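Local coordinates for protein C2 toxin component I (Clostridium botulinum, PDB 2J3X) that acts as the enzymatic component of the binary C2 toxin, transferring ADP-ribose from NAD to actin in the target cell, at residues K13-A18 / G150-S155; G110-I115 / E331-W336; R122-E127 / A198-I203. The protein carries 2 engineered substitutions. One frame throughout, in Å; residues are numbered along the deposited sequence.

Interaction 1: residues K13-A18 / G150-S155; sequences KPESEA and GLNDNS. With SO4 (sulfate ion), chain N.
E15, in the first turn of helix 15-30, reaches across to the amide of N152, which sits in an Asx turn on the loop between strands 147-150 and 162-168. The contact thus seats the start of the N-terminal helix against a loop of the first ADP-ribosyltransferase-type domain.

The polar core is a single direct bond: N152 ND2 donates a hydrogen bond to E15 OE1 at 2.8 Å, with an N-H...O angle of 160°. OE1 lies in the plane of the donating amide, and ND2 approaches it almost straight on from the end of the CD-OE1 bond. The two flat groups are far from coplanar, 71° apart. E15 gets there with CG turned away from its backbone N (chi1 158°) and the chain bent about its CB-CG bond, which swings the carboxylate toward N152. Its other oxygen, OE2, forms a salt bridge with K19. ND2 of N152 also donates to a water, 3.0 Å away, which in turn donates to the backbone O of K13. The opposite end of the amide is held as well, since OD1 accepts from N154 N at 3.0 Å and closes the Asx turn.

Packing adds little more. The methyl of A18 lies 3.7 Å from N152 ND2, and CG of E15 comes equally close to N154 ND2, whose polar partner is the carbonyl of E181.

At the start of the helix a sulfate, probably from the crystallisation liquor, is gripped through one oxygen: its O2 accepts from S16 N at 2.9 Å and from S16 OG at 2.7 Å.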
loop_
_atom_site.group_PDB
_atom_site.type_symbol
_atom_site.label_atom_id
_atom_site.label_comp_id
_atom_site.label_asym_id
_atom_site.label_seq_id
_atom_site.Cartn_x
_atom_site.Cartn_y
_atom_site.Cartn_z
ATOM N N LYS A 13 -25.985 -2.311 -19.983
ATOM C CA LYS A 13 -26.476 -1.394 -21.024
ATOM C C LYS A 13 -25.687 -1.607 -22.307
ATOM O O LYS A 13 -24.564 -2.128 -22.267
ATOM C CB LYS A 13 -26.341 0.065 -20.585
ATOM C CG LYS A 13 -27.218 0.393 -19.357
ATOM C CD LYS A 13 -27.107 1.896 -19.102
ATOM C CE LYS A 13 -28.009 2.454 -17.983
ATOM N NZ LYS A 13 -27.561 3.859 -17.438
ATOM N N PRO A 14 -26.234 -1.162 -23.450
ATOM C CA PRO A 14 -25.472 -1.353 -24.677
ATOM C C PRO A 14 -24.065 -0.720 -24.624
ATOM O O PRO A 14 -23.908 0.425 -24.173
ATOM C CB PRO A 14 -26.333 -0.652 -25.731
ATOM C CG PRO A 14 -27.777 -0.837 -25.184
ATOM C CD PRO A 14 -27.570 -0.553 -23.694
ATOM N N GLU A 15 -23.055 -1.430 -25.102
ATOM C CA GLU A 15 -21.697 -0.872 -25.133
ATOM C C GLU A 15 -21.609 0.462 -25.883
ATOM O O GLU A 15 -20.829 1.341 -25.517
ATOM C CB GLU A 15 -20.689 -1.917 -25.708
ATOM C CG GLU A 15 -19.375 -1.403 -26.294
ATOM C CD GLU A 15 -18.395 -0.719 -25.312
ATOM O OE1 GLU A 15 -18.625 -0.644 -24.085
ATOM O OE2 GLU A 15 -17.371 -0.176 -25.805
ATOM N N SER A 16 -22.397 0.625 -26.938
ATOM C CA SER A 16 -22.377 1.869 -27.693
ATOM C C SER A 16 -22.775 3.077 -26.842
ATOM O O SER A 16 -22.291 4.204 -27.066
ATOM C CB SER A 16 -23.334 1.780 -28.895
ATOM O OG SER A 16 -24.692 1.638 -28.475
ATOM N N GLU A 17 -23.662 2.853 -25.889
ATOM C CA GLU A 17 -24.039 3.931 -25.015
ATOM C C GLU A 17 -22.939 4.289 -24.016
ATOM O O GLU A 17 -22.707 5.476 -23.761
ATOM C CB GLU A 17 -25.307 3.592 -24.281
ATOM C CG GLU A 17 -26.556 3.524 -25.248
ATOM C CD GLU A 17 -27.790 2.955 -24.560
ATOM O OE1 GLU A 17 -27.918 3.032 -23.315
ATOM O OE2 GLU A 17 -28.689 2.402 -25.269
ATOM N N ALA A 18 -22.272 3.293 -23.458
ATOM C CA ALA A 18 -21.087 3.591 -22.603
ATOM C C ALA A 18 -20.036 4.285 -23.436
ATOM O O ALA A 18 -19.409 5.245 -22.982
ATOM C CB ALA A 18 -20.480 2.269 -22.087
ATOM N N GLY A 150 -13.814 -0.021 -14.498
ATOM C CA GLY A 150 -14.428 -0.475 -15.778
ATOM C C GLY A 150 -15.940 -0.313 -15.676
ATOM O O GLY A 150 -16.526 -0.629 -14.654
ATOM N N LEU A 151 -16.566 0.219 -16.732
ATOM C CA LEU A 151 -17.958 0.618 -16.605
ATOM C C LEU A 151 -18.955 -0.424 -17.046
ATOM O O LEU A 151 -20.146 -0.290 -16.743
ATOM C CB LEU A 151 -18.244 1.929 -17.373
ATOM C CG LEU A 151 -17.455 3.094 -16.759
ATOM C CD1 LEU A 151 -17.734 4.373 -17.556
ATOM C CD2 LEU A 151 -17.766 3.287 -15.290
ATOM N N ASN A 152 -18.500 -1.468 -17.735
ATOM C CA ASN A 152 -19.437 -2.532 -18.086
ATOM C C ASN A 152 -18.741 -3.887 -18.168
ATOM O O ASN A 152 -17.513 -3.969 -17.905
ATOM C CB ASN A 152 -20.229 -2.218 -19.385
ATOM C CG ASN A 152 -19.341 -2.134 -20.619
ATOM O OD1 ASN A 152 -18.310 -2.804 -20.699
ATOM N ND2 ASN A 152 -19.723 -1.286 -21.592
ATOM N N ASP A 153 -19.496 -4.936 -18.522
ATOM C CA ASP A 153 -18.876 -6.289 -18.387
ATOM C C ASP A 153 -17.787 -6.545 -19.429
ATOM O O ASP A 153 -17.072 -7.556 -19.325
ATOM C CB ASP A 153 -19.904 -7.423 -18.410
ATOM C CG ASP A 153 -20.764 -7.465 -17.186
ATOM O OD1 ASP A 153 -20.685 -6.586 -16.298
ATOM O OD2 ASP A 153 -21.566 -8.427 -17.127
ATOM N N ASN A 154 -17.649 -5.670 -20.436
ATOM C CA ASN A 154 -16.526 -5.787 -21.367
ATOM C C ASN A 154 -15.191 -5.616 -20.658
ATOM O O ASN A 154 -14.142 -6.032 -21.183
ATOM C CB ASN A 154 -16.643 -4.792 -22.533
ATOM C CG ASN A 154 -17.692 -5.206 -23.530
ATOM O OD1 ASN A 154 -18.225 -6.316 -23.458
ATOM N ND2 ASN A 154 -18.031 -4.317 -24.441
ATOM N N SER A 155 -15.233 -5.022 -19.459
ATOM C CA SER A 155 -14.045 -4.811 -18.671
ATOM C C SER A 155 -13.595 -6.059 -17.944
ATOM O O SER A 155 -12.459 -6.099 -17.517
ATOM C CB SER A 155 -14.231 -3.681 -17.661
ATOM O OG SER A 155 -14.272 -2.435 -18.360
HETATM S S SO4 N . -24.189 -2.452 -28.666
HETATM O O1 SO4 N . -25.075 -2.675 -29.800
HETATM O O2 SO4 N . -24.304 -1.018 -28.465
HETATM O O3 SO4 N . -24.693 -3.268 -27.542
HETATM O O4 SO4 N . -22.846 -2.845 -29.039
HETATM O O HOH W 1 -22.552 -0.324 -21.317
#

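Interaction 2: residues G110-I115 / E331-W336. With SO4 (sulfate ion), chain O.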
loop_
_atom_site.group_PDB
_atom_site.type_symbol
_atom_site.label_atom_id
_atom_site.label_comp_id
_atom_site.label_asym_id
_atom_site.label_seq_id
_atom_site.Cartn_x
_atom_site.Cartn_y
_atom_site.Cartn_z
ATOM N N GLY A 110 -4.006 -10.335 -2.056
ATOM C CA GLY A 110 -3.250 -11.302 -1.249
ATOM C C GLY A 110 -3.649 -12.768 -1.376
ATOM O O GLY A 110 -3.410 -13.560 -0.456
ATOM N N ILE A 111 -4.230 -13.132 -2.520
ATOM C CA ILE A 111 -4.703 -14.500 -2.757
ATOM C C ILE A 111 -3.765 -15.182 -3.700
ATOM O O ILE A 111 -3.630 -14.806 -4.888
ATOM C CB ILE A 111 -6.147 -14.521 -3.346
ATOM C CG1 ILE A 111 -7.126 -13.926 -2.334
ATOM C CG2 ILE A 111 -6.516 -15.974 -3.858
ATOM C CD1 ILE A 111 -8.554 -13.749 -3.027
ATOM N N ASN A 112 -3.055 -16.171 -3.144
ATOM C CA ASN A 112 -2.083 -16.896 -3.934
ATOM C C ASN A 112 -2.521 -18.322 -4.212
ATOM O O ASN A 112 -1.758 -19.069 -4.802
ATOM C CB ASN A 112 -0.721 -16.910 -3.226
ATOM C CG ASN A 112 -0.190 -15.493 -2.977
ATOM O OD1 ASN A 112 -0.240 -14.645 -3.872
ATOM N ND2 ASN A 112 0.346 -15.269 -1.788
ATOM N N PHE A 113 -3.745 -18.668 -3.832
ATOM C CA PHE A 113 -4.282 -20.026 -4.055
ATOM C C PHE A 113 -5.283 -19.948 -5.184
ATOM O O PHE A 113 -5.742 -18.862 -5.543
ATOM C CB PHE A 113 -4.962 -20.607 -2.803
ATOM C CG PHE A 113 -5.977 -19.679 -2.179
ATOM C CD1 PHE A 113 -7.304 -19.674 -2.582
ATOM C CD2 PHE A 113 -5.579 -18.806 -1.174
ATOM C CE1 PHE A 113 -8.206 -18.782 -1.973
ATOM C CE2 PHE A 113 -6.477 -17.936 -0.578
ATOM C CZ PHE A 113 -7.785 -17.940 -0.952
ATOM N N SER A 114 -5.653 -21.103 -5.729
ATOM C CA SER A 114 -6.486 -21.116 -6.931
ATOM C C SER A 114 -7.958 -20.997 -6.553
ATOM O O SER A 114 -8.381 -21.352 -5.432
ATOM C CB SER A 114 -6.296 -22.430 -7.712
ATOM O OG SER A 114 -6.437 -23.522 -6.809
ATOM N N ILE A 115 -8.720 -20.446 -7.499
ATOM C CA ILE A 115 -10.103 -20.124 -7.232
ATOM C C ILE A 115 -11.067 -21.068 -7.972
ATOM O O ILE A 115 -12.014 -21.597 -7.362
ATOM C CB ILE A 115 -10.357 -18.642 -7.654
ATOM C CG1 ILE A 115 -9.590 -17.655 -6.762
ATOM C CG2 ILE A 115 -11.854 -18.377 -7.708
ATOM C CD1 ILE A 115 -9.887 -17.816 -5.362
ATOM N N GLU A 331 8.191 -17.122 -5.281
ATOM C CA GLU A 331 8.509 -17.968 -4.161
ATOM C C GLU A 331 8.306 -17.208 -2.853
ATOM O O GLU A 331 7.705 -17.718 -1.907
ATOM C CB GLU A 331 9.971 -18.435 -4.260
ATOM C CG GLU A 331 10.135 -19.510 -5.350
ATOM C CD GLU A 331 11.578 -19.625 -5.835
ATOM O OE1 GLU A 331 12.473 -18.994 -5.219
ATOM O OE2 GLU A 331 11.791 -20.352 -6.841
ATOM N N PHE A 332 8.866 -16.008 -2.798
ATOM C CA PHE A 332 8.822 -15.222 -1.567
ATOM C C PHE A 332 7.377 -14.832 -1.197
ATOM O O PHE A 332 7.001 -14.925 -0.035
ATOM C CB PHE A 332 9.696 -13.943 -1.702
ATOM C CG PHE A 332 9.716 -13.113 -0.455
ATOM C CD1 PHE A 332 10.634 -13.418 0.572
ATOM C CD2 PHE A 332 8.843 -12.009 -0.304
ATOM C CE1 PHE A 332 10.668 -12.677 1.746
ATOM C CE2 PHE A 332 8.875 -11.234 0.892
ATOM C CZ PHE A 332 9.748 -11.587 1.936
ATOM N N ILE A 333 6.614 -14.386 -2.194
ATOM C CA ILE A 333 5.223 -13.962 -1.958
ATOM C C ILE A 333 4.414 -15.161 -1.484
ATOM O O ILE A 333 3.655 -15.057 -0.487
ATOM C CB ILE A 333 4.634 -13.339 -3.222
ATOM C CG1 ILE A 333 5.348 -12.005 -3.497
ATOM C CG2 ILE A 333 3.070 -13.159 -3.101
ATOM C CD1 ILE A 333 5.245 -11.483 -4.961
ATOM N N ASP A 334 4.613 -16.312 -2.133
ATOM C CA ASP A 334 3.806 -17.502 -1.776
ATOM C C ASP A 334 4.119 -17.999 -0.368
ATOM O O ASP A 334 3.221 -18.406 0.411
ATOM C CB ASP A 334 4.000 -18.611 -2.804
ATOM C CG ASP A 334 3.273 -18.315 -4.112
ATOM O OD1 ASP A 334 2.651 -17.232 -4.256
ATOM O OD2 ASP A 334 3.352 -19.167 -4.995
ATOM N N LYS A 335 5.402 -17.965 -0.020
ATOM C CA LYS A 335 5.803 -18.404 1.309
ATOM C C LYS A 335 5.347 -17.459 2.414
ATOM O O LYS A 335 4.863 -17.891 3.482
ATOM C CB LYS A 335 7.327 -18.576 1.381
ATOM C CG LYS A 335 7.788 -18.928 2.780
ATOM C CD LYS A 335 9.246 -19.222 2.804
ATOM C CE LYS A 335 9.646 -19.425 4.252
ATOM N NZ LYS A 335 11.139 -19.710 4.391
ATOM N N TRP A 336 5.505 -16.162 2.188
ATOM C CA TRP A 336 5.423 -15.214 3.329
ATOM C C TRP A 336 4.074 -14.573 3.498
ATOM O O TRP A 336 3.779 -14.021 4.556
ATOM C CB TRP A 336 6.532 -14.139 3.246
ATOM C CG TRP A 336 7.883 -14.764 3.638
ATOM C CD1 TRP A 336 8.817 -15.333 2.806
ATOM C CD2 TRP A 336 8.356 -14.949 4.962
ATOM N NE1 TRP A 336 9.857 -15.870 3.561
ATOM C CE2 TRP A 336 9.612 -15.611 4.877
ATOM C CE3 TRP A 336 7.868 -14.573 6.220
ATOM C CZ2 TRP A 336 10.342 -15.936 6.002
ATOM C CZ3 TRP A 336 8.608 -14.883 7.344
ATOM C CH2 TRP A 336 9.823 -15.593 7.222
HETATM S S SO4 O . -7.479 -20.119 -10.791
HETATM O O1 SO4 O . -7.300 -19.279 -11.949
HETATM O O2 SO4 O . -7.430 -19.261 -9.602
HETATM O O3 SO4 O . -8.737 -20.852 -10.801
HETATM O O4 SO4 O . -6.404 -21.159 -10.680
HETATM O O HOH W 2 0.535 -17.590 -0.079
HETATM O O HOH W 3 0.754 -15.344 -6.360
#
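D334 O accepts a 2.8 Å hydrogen bond from a water that in turn accepts a hydrogen bond from N112 ND2 at 2.9 Å, so the backbone of one segment is joined to the side-chain amide of the other through a single solvent molecule. A second water works on the other end of the same amide. It donates to N112 OD1 at 2.8 Å and, by a long and weak bond, to D334 OD1. Each polar atom of the N112 amide therefore has a water partner, and together these bridges should limit how freely the group rotates.

Direct contacts are looser. CB of N112 comes up against D334 OD1 at 3.5 Å, with the amide and carboxylate planes 43° apart. The CG2 branch of I333 meets the end of the amide, 3.7 Å from both OD1 and ND2, and the two side chains run about perpendicular. I333 sets its CG1 beside the backbone N (chi1 -68°), which leaves CG2 as the branch available to the amide, while its longer arm leads off the contact and the side chain also packs on I403 and P405 of strand 397-411.

This is a surface junction between two ADP-ribosyltransferase-like halves of one chain: the loop 110-115, which follows strand 98-102, belongs to the first, and helix 326-336 to the second. On the loop, I111 CG2 sits 3.6 Å above the centre of the F113 ring, and both side chains rest on helix 126-136. The carbonyl O of I333 is hydrogen-bonded to OG1 of T337. Further along the loop, a sulfate, probably from the crystallisation liquor, takes a bond through its O2 from I115 N at 2.7 Å and another from R116 N.

Interaction 3: residues R122-E127 / A198-I203; sequences RDISDE and AIITTI
The methyl CD1 of I200 sits among three oxygens, two from backbone carbonyls and one from a carboxylate: I124 O lies 3.5 Å from it, D126 OD1 3.6 Å and S125 O 3.9 Å.

Its apolar partner is I124. CG2 of I124 touches CD1 of I200 at 3.8 Å, and CG1 of I200 lies almost as close to that same branch. The two side chains slide past one another in opposite directions, so they overlap along their lengths. In I200, CG1 stands beside the backbone N (chi1 -68°) with the chain extended beyond it, and this carries CD1 to the 122-127 segment. The D126 side chain crosses that of I200 at about a right angle, with OD1 the atom that meets CD1.

In the fold, this is where the lead-in to helix 126-136 lies over the end of strand 191-203, next to the edge of the large mixed sheet. R122 and D123 form a classic beta bulge opposite V118, and S125 takes the N-cap position of the helix. I200 continues the packing onto L129 of that helix, while I124 also touches I115 and R116.

With no directed polar bond between the two segments, van der Waals packing holds them together here; the carbonyl and carboxylate oxygens meet the methyl at van der Waals distance, and it offers them no polar donor.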
loop_
_atom_site.group_PDB
_atom_site.type_symbol
_atom_site.label_atom_id
_atom_site.label_comp_id
_atom_site.label_asym_id
_atom_site.label_seq_id
_atom_site.Cartn_x
_atom_site.Cartn_y
_atom_site.Cartn_z
ATOM N N ARG A 122 -13.060 -24.808 -14.062
ATOM C CA ARG A 122 -14.090 -23.879 -14.527
ATOM C C ARG A 122 -14.988 -23.436 -13.385
ATOM O O ARG A 122 -15.490 -22.292 -13.386
ATOM C CB ARG A 122 -14.929 -24.533 -15.626
ATOM C CG ARG A 122 -14.245 -24.474 -17.000
ATOM C CD ARG A 122 -14.991 -25.303 -18.019
ATOM N NE ARG A 122 -15.046 -26.720 -17.680
ATOM C CZ ARG A 122 -15.696 -27.649 -18.384
ATOM N NH1 ARG A 122 -16.371 -27.317 -19.484
ATOM N NH2 ARG A 122 -15.707 -28.910 -17.968
ATOM N N ASP A 123 -15.187 -24.296 -12.398
ATOM C CA ASP A 123 -16.142 -23.967 -11.362
ATOM C C ASP A 123 -15.488 -23.695 -10.041
ATOM O O ASP A 123 -14.342 -24.077 -9.800
ATOM C CB ASP A 123 -17.186 -25.080 -11.188
ATOM C CG ASP A 123 -18.028 -25.303 -12.454
ATOM O OD1 ASP A 123 -17.973 -24.501 -13.405
ATOM O OD2 ASP A 123 -18.725 -26.343 -12.471
ATOM N N ILE A 124 -16.246 -23.076 -9.147
ATOM C CA ILE A 124 -15.711 -22.644 -7.866
ATOM C C ILE A 124 -16.482 -23.329 -6.760
ATOM O O ILE A 124 -17.720 -23.304 -6.754
ATOM C CB ILE A 124 -15.842 -21.105 -7.720
ATOM C CG1 ILE A 124 -15.063 -20.439 -8.857
ATOM C CG2 ILE A 124 -15.311 -20.603 -6.368
ATOM C CD1 ILE A 124 -15.368 -18.888 -9.062
ATOM N N SER A 125 -15.762 -23.979 -5.844
ATOM C CA SER A 125 -16.366 -24.696 -4.745
ATOM C C SER A 125 -16.819 -23.686 -3.680
ATOM O O SER A 125 -16.189 -22.650 -3.474
ATOM C CB SER A 125 -15.325 -25.640 -4.117
ATOM O OG SER A 125 -15.873 -26.294 -2.980
ATOM N N ASP A 126 -17.897 -23.999 -2.980
ATOM C CA ASP A 126 -18.312 -23.197 -1.814
ATOM C C ASP A 126 -17.230 -23.161 -0.751
ATOM O O ASP A 126 -17.085 -22.184 -0.041
ATOM C CB ASP A 126 -19.590 -23.765 -1.182
ATOM C CG ASP A 126 -20.807 -23.432 -1.971
ATOM O OD1 ASP A 126 -20.698 -22.599 -2.912
ATOM O OD2 ASP A 126 -21.892 -24.018 -1.674
ATOM N N GLU A 127 -16.498 -24.251 -0.604
ATOM C CA GLU A 127 -15.351 -24.251 0.282
ATOM C C GLU A 127 -14.332 -23.132 -0.004
ATOM O O GLU A 127 -13.797 -22.472 0.945
ATOM C CB GLU A 127 -14.660 -25.622 0.220
ATOM C CG GLU A 127 -13.488 -25.705 1.183
ATOM C CD GLU A 127 -12.918 -27.135 1.331
ATOM O OE1 GLU A 127 -13.201 -27.947 0.469
ATOM O OE2 GLU A 127 -12.176 -27.430 2.310
ATOM N N ALA A 198 -18.843 -11.444 -0.642
ATOM C CA ALA A 198 -18.385 -12.192 -1.800
ATOM C C ALA A 198 -19.378 -13.299 -2.082
ATOM O O ALA A 198 -19.829 -13.983 -1.145
ATOM C CB ALA A 198 -17.019 -12.802 -1.512
ATOM N N ILE A 199 -19.692 -13.472 -3.347
ATOM C CA ILE A 199 -20.585 -14.581 -3.792
ATOM C C ILE A 199 -19.977 -15.212 -5.018
ATOM O O ILE A 199 -19.132 -14.598 -5.673
ATOM C CB ILE A 199 -22.026 -14.109 -4.099
ATOM C CG1 ILE A 199 -22.031 -13.126 -5.281
ATOM C CG2 ILE A 199 -22.679 -13.577 -2.827
ATOM C CD1 ILE A 199 -23.498 -12.814 -5.846
ATOM N N ILE A 200 -20.419 -16.424 -5.335
ATOM C CA ILE A 200 -20.104 -17.004 -6.630
ATOM C C ILE A 200 -21.173 -16.553 -7.607
ATOM O O ILE A 200 -22.376 -16.545 -7.270
ATOM C CB ILE A 200 -20.006 -18.558 -6.600
ATOM C CG1 ILE A 200 -18.778 -18.973 -5.777
ATOM C CG2 ILE A 200 -19.857 -19.116 -8.028
ATOM C CD1 ILE A 200 -18.905 -20.402 -5.139
ATOM N N THR A 201 -20.729 -16.110 -8.765
ATOM C CA THR A 201 -21.615 -15.709 -9.863
ATOM C C THR A 201 -21.172 -16.296 -11.213
ATOM O O THR A 201 -19.998 -16.583 -11.426
ATOM C CB THR A 201 -21.753 -14.168 -9.993
ATOM O OG1 THR A 201 -22.916 -13.890 -10.799
ATOM C CG2 THR A 201 -20.514 -13.547 -10.685
ATOM N N THR A 202 -22.129 -16.468 -12.127
ATOM C CA THR A 202 -21.867 -16.959 -13.481
ATOM C C THR A 202 -22.229 -15.852 -14.469
ATOM O O THR A 202 -23.323 -15.274 -14.412
ATOM C CB THR A 202 -22.693 -18.244 -13.751
ATOM O OG1 THR A 202 -22.448 -19.204 -12.709
ATOM C CG2 THR A 202 -22.380 -18.851 -15.091
ATOM N N ILE A 203 -21.291 -15.503 -15.329
ATOM C CA ILE A 203 -21.499 -14.455 -16.288
ATOM C C ILE A 203 -21.054 -14.989 -17.624
ATOM O O ILE A 203 -19.918 -15.445 -17.749
ATOM C CB ILE A 203 -20.652 -13.182 -15.968
ATOM C CG1 ILE A 203 -21.091 -12.546 -14.644
ATOM C CG2 ILE A 203 -20.740 -12.181 -17.128
ATOM C CD1 ILE A 203 -20.130 -11.428 -14.096
#

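From the N terminus, interaction 1 closes the first loop, bringing the start of helix 15-30 onto the turn at 150-155. Interaction 2 opens at 110-115, inside that loop, and closes far downstream at 331-336, so the two cross. Interaction 3 starts at 122-127, also within the first loop, and ends at 198-203; it crosses interaction 1 but is nested inside the loop of interaction 2. Interactions 1 and 3 stay within the first half of the chain, whereas interaction 2 joins it to the second. Interaction 3 touches both others: I203 CG2 packs on D153 OD2, and I124 CG2 on I115 O. Interactions 1 and 2 remain about 16 Å apart at their nearest atoms.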